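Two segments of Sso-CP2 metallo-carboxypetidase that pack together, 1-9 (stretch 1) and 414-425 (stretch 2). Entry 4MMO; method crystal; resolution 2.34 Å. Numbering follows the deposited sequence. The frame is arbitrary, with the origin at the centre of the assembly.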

# COMPACT_ATOMS: atom_id res chain seq x y z
N MET A 1 4.33 -19.78 -45.00
CA MET A 1 4.67 -18.58 -44.18
C MET A 1 5.76 -17.75 -44.87
O MET A 1 6.87 -18.23 -45.08
CB MET A 1 5.15 -19.01 -42.80
CG MET A 1 5.60 -17.86 -41.91
SD MET A 1 6.02 -18.38 -40.24
CE MET A 1 4.43 -18.97 -39.65
N ASP A 2 5.42 -16.51 -45.21
CA ASP A 2 6.36 -15.63 -45.89
C ASP A 2 7.32 -14.96 -44.90
O ASP A 2 7.16 -15.08 -43.69
CB ASP A 2 5.62 -14.57 -46.71
CG ASP A 2 4.64 -13.74 -45.88
OD1 ASP A 2 4.70 -13.80 -44.63
OD2 ASP A 2 3.82 -13.02 -46.48
N GLU A 3 8.32 -14.27 -45.44
CA GLU A 3 9.35 -13.63 -44.63
C GLU A 3 8.78 -12.60 -43.66
O GLU A 3 9.32 -12.40 -42.57
CB GLU A 3 10.38 -12.97 -45.54
CG GLU A 3 11.63 -12.50 -44.81
CD GLU A 3 12.62 -11.81 -45.74
OE1 GLU A 3 12.22 -11.42 -46.85
OE2 GLU A 3 13.80 -11.67 -45.35
N GLU A 4 7.70 -11.93 -44.06
CA GLU A 4 7.08 -10.89 -43.23
C GLU A 4 6.61 -11.47 -41.90
O GLU A 4 6.86 -10.90 -40.83
CB GLU A 4 5.90 -10.25 -43.95
CG GLU A 4 6.27 -9.31 -45.10
CD GLU A 4 6.83 -10.04 -46.31
OE1 GLU A 4 6.45 -11.21 -46.54
OE2 GLU A 4 7.65 -9.44 -47.03
N LEU A 5 5.92 -12.60 -41.97
CA LEU A 5 5.37 -13.21 -40.77
C LEU A 5 6.47 -13.91 -39.98
O LEU A 5 6.55 -13.76 -38.76
CB LEU A 5 4.28 -14.21 -41.15
CG LEU A 5 3.60 -14.92 -39.98
CD1 LEU A 5 3.01 -13.93 -38.99
CD2 LEU A 5 2.53 -15.88 -40.48
N TYR A 6 7.33 -14.65 -40.68
CA TYR A 6 8.39 -15.40 -40.02
C TYR A 6 9.30 -14.50 -39.21
O TYR A 6 9.66 -14.82 -38.07
CB TYR A 6 9.22 -16.17 -41.06
CG TYR A 6 10.52 -16.72 -40.51
CD1 TYR A 6 10.56 -17.90 -39.79
CD2 TYR A 6 11.72 -16.04 -40.71
CE1 TYR A 6 11.75 -18.40 -39.29
CE2 TYR A 6 12.91 -16.53 -40.21
CZ TYR A 6 12.92 -17.71 -39.50
OH TYR A 6 14.10 -18.20 -39.00
N THR A 7 9.68 -13.36 -39.78
CA THR A 7 10.60 -12.45 -39.10
C THR A 7 9.93 -11.83 -37.88
O THR A 7 10.58 -11.63 -36.85
CB THR A 7 11.10 -11.36 -40.05
OG1 THR A 7 11.72 -11.97 -41.19
CG2 THR A 7 12.13 -10.46 -39.35
N LEU A 8 8.64 -11.55 -37.98
CA LEU A 8 7.91 -10.99 -36.85
C LEU A 8 7.90 -11.99 -35.69
O LEU A 8 8.16 -11.61 -34.54
CB LEU A 8 6.48 -10.62 -37.25
CG LEU A 8 5.53 -10.27 -36.10
CD1 LEU A 8 6.08 -9.12 -35.26
CD2 LEU A 8 4.15 -9.92 -36.64
N ILE A 9 7.61 -13.25 -35.99
CA ILE A 9 7.61 -14.32 -34.99
C ILE A 9 8.96 -14.41 -34.31
O ILE A 9 9.05 -14.49 -33.08
CB ILE A 9 7.28 -15.70 -35.63
CG1 ILE A 9 5.87 -15.70 -36.22
CG2 ILE A 9 7.42 -16.83 -34.61
CD1 ILE A 9 4.75 -15.57 -35.21
N ASN A 414 -2.02 -10.08 -28.08
CA ASN A 414 -2.03 -10.67 -29.41
C ASN A 414 -2.43 -9.68 -30.51
O ASN A 414 -3.05 -8.66 -30.23
CB ASN A 414 -3.00 -11.85 -29.45
CG ASN A 414 -4.44 -11.41 -29.37
OD1 ASN A 414 -5.08 -11.15 -30.39
ND2 ASN A 414 -4.97 -11.31 -28.16
N ILE A 415 -2.07 -10.01 -31.75
CA ILE A 415 -2.54 -9.26 -32.92
C ILE A 415 -3.05 -10.22 -33.99
O ILE A 415 -2.52 -11.31 -34.18
CB ILE A 415 -1.44 -8.34 -33.52
CG1 ILE A 415 -0.23 -9.15 -33.98
CG2 ILE A 415 -1.01 -7.30 -32.50
CD1 ILE A 415 0.54 -8.49 -35.09
N LYS A 416 -4.10 -9.81 -34.70
CA LYS A 416 -4.59 -10.57 -35.84
C LYS A 416 -3.53 -10.51 -36.93
O LYS A 416 -3.00 -9.44 -37.24
CB LYS A 416 -5.91 -10.00 -36.35
CG LYS A 416 -7.08 -10.17 -35.39
CD LYS A 416 -8.34 -9.53 -35.94
CE LYS A 416 -9.41 -9.42 -34.86
NZ LYS A 416 -10.63 -8.73 -35.35
N ILE A 417 -3.22 -11.67 -37.50
CA ILE A 417 -2.24 -11.75 -38.57
C ILE A 417 -2.66 -10.85 -39.74
O ILE A 417 -1.81 -10.23 -40.39
CB ILE A 417 -2.02 -13.21 -39.03
CG1 ILE A 417 -1.30 -13.99 -37.92
CG2 ILE A 417 -1.23 -13.27 -40.34
CD1 ILE A 417 -1.00 -15.44 -38.23
N ASP A 418 -3.96 -10.78 -40.00
CA ASP A 418 -4.47 -9.95 -41.09
C ASP A 418 -4.25 -8.46 -40.80
O ASP A 418 -4.05 -7.67 -41.72
CB ASP A 418 -5.96 -10.22 -41.32
CG ASP A 418 -6.23 -11.60 -41.90
OD1 ASP A 418 -5.28 -12.23 -42.43
OD2 ASP A 418 -7.39 -12.06 -41.84
N ASP A 419 -4.29 -8.08 -39.52
CA ASP A 419 -4.04 -6.70 -39.14
C ASP A 419 -2.57 -6.35 -39.31
O ASP A 419 -2.23 -5.19 -39.56
CB ASP A 419 -4.49 -6.43 -37.70
CG ASP A 419 -6.00 -6.45 -37.56
OD1 ASP A 419 -6.70 -6.44 -38.59
OD2 ASP A 419 -6.49 -6.46 -36.41
N TYR A 420 -1.70 -7.35 -39.18
CA TYR A 420 -0.27 -7.14 -39.37
C TYR A 420 -0.00 -6.81 -40.84
O TYR A 420 0.79 -5.93 -41.16
CB TYR A 420 0.52 -8.38 -38.95
CG TYR A 420 1.99 -8.31 -39.30
CD1 TYR A 420 2.79 -7.26 -38.87
CD2 TYR A 420 2.58 -9.31 -40.06
CE1 TYR A 420 4.13 -7.20 -39.18
CE2 TYR A 420 3.93 -9.26 -40.39
CZ TYR A 420 4.70 -8.20 -39.94
OH TYR A 420 6.04 -8.15 -40.25
N TYR A 421 -0.68 -7.54 -41.73
CA TYR A 421 -0.52 -7.33 -43.16
C TYR A 421 -1.12 -6.00 -43.61
O TYR A 421 -0.58 -5.34 -44.49
CB TYR A 421 -1.12 -8.49 -43.95
CG TYR A 421 -0.31 -9.77 -43.83
CD1 TYR A 421 1.02 -9.81 -44.23
CD2 TYR A 421 -0.88 -10.93 -43.32
CE1 TYR A 421 1.76 -10.96 -44.12
CE2 TYR A 421 -0.14 -12.09 -43.21
CZ TYR A 421 1.18 -12.10 -43.61
OH TYR A 421 1.92 -13.25 -43.50
N LYS A 422 -2.24 -5.61 -43.01
CA LYS A 422 -2.83 -4.31 -43.33
C LYS A 422 -1.93 -3.18 -42.87
O LYS A 422 -1.90 -2.11 -43.48
CB LYS A 422 -4.22 -4.15 -42.70
CG LYS A 422 -5.33 -4.92 -43.39
CD LYS A 422 -6.68 -4.33 -43.02
CE LYS A 422 -7.83 -5.28 -43.33
NZ LYS A 422 -9.03 -4.96 -42.51
N ALA A 423 -1.19 -3.41 -41.79
CA ALA A 423 -0.32 -2.38 -41.23
C ALA A 423 0.84 -2.10 -42.17
O ALA A 423 1.19 -0.95 -42.42
CB ALA A 423 0.18 -2.78 -39.85
N ILE A 424 1.45 -3.17 -42.69
CA ILE A 424 2.49 -3.05 -43.70
C ILE A 424 1.93 -2.24 -44.87
O ILE A 424 2.58 -1.33 -45.39
CB ILE A 424 2.94 -4.44 -44.22
CG1 ILE A 424 3.62 -5.23 -43.09
CG2 ILE A 424 3.90 -4.30 -45.40
CD1 ILE A 424 3.84 -6.70 -43.41
N LYS A 425 0.71 -2.59 -45.26
CA LYS A 425 0.03 -1.99 -46.40
C LYS A 425 -0.24 -0.51 -46.15
O LYS A 425 0.01 0.33 -47.02
CB LYS A 425 -1.27 -2.76 -46.61
CG LYS A 425 -2.02 -2.48 -47.88
CD LYS A 425 -3.13 -3.50 -47.99
CE LYS A 425 -4.11 -3.21 -49.10
NZ LYS A 425 -5.21 -4.22 -49.08

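How does the start of stretch 1 reach the other helix? Asp2 sits at the N-cap of helix 3-9, and its chi1 of 56° (p) turns the carboxylate back over the first turn, where Asp2 OD1 accepts from Leu5 N at 3.2 Å. The same oxygen takes a second hydrogen bond, from Tyr421 OH to Asp2 OD1 at 3.1 Å. A short acidic side chain suits both tasks, since it caps the helix and still offers an acceptor to the tyrosine. The CA-to-CB bond of Tyr421 points sideways, but its long ring carries the hydroxyl across.

What does Glu4 contribute, if not its charge? Glu4 O accepts a hydrogen bond from Tyr420 OH at 2.9 Å; the helical bond from Leu8 N to Glu4 O is weak at 3.4 Å. The aliphatic part of the side chain packs on stretch 2, with Glu4 CB 4.2 Å from Tyr421 CE1 and Glu4 CG 3.9 Å from Ile424 CD1. The end of the side chain leads away, and OE2 is hydrogen-bonded elsewhere in the structure.

Where does Leu5 fit? This buried leucine touches both Tyr421 and Ile417: Leu5 CB lies 3.5 Å from Tyr421 OH, and Leu5 CD2 lies 4.2 Å from Ile417 CD1. Its branched apolar side chain suits a buried place, needing no polar partner. Ile417, with chi2 near 180° (t), extends its CD1 to make this apolar contact.

How is the deeper end closed? Leu8, Ile415 and Tyr420 are buried, whereas Asp2 is exposed. The CA-to-CB bond of Leu8 points toward stretch 2, and Leu8 CD2 lies over one face of the Tyr420 ring, 3.5 Å from the ring centroid and only 2° off the normal, a nearly ideal CH-pi contact. Leu8 CD2 also meets Ile415 CD1 at 4.2 Å. Tyr420 thus joins two kinds of contact, its ring face receiving a methyl while its hydroxyl is satisfied by a backbone carbonyl.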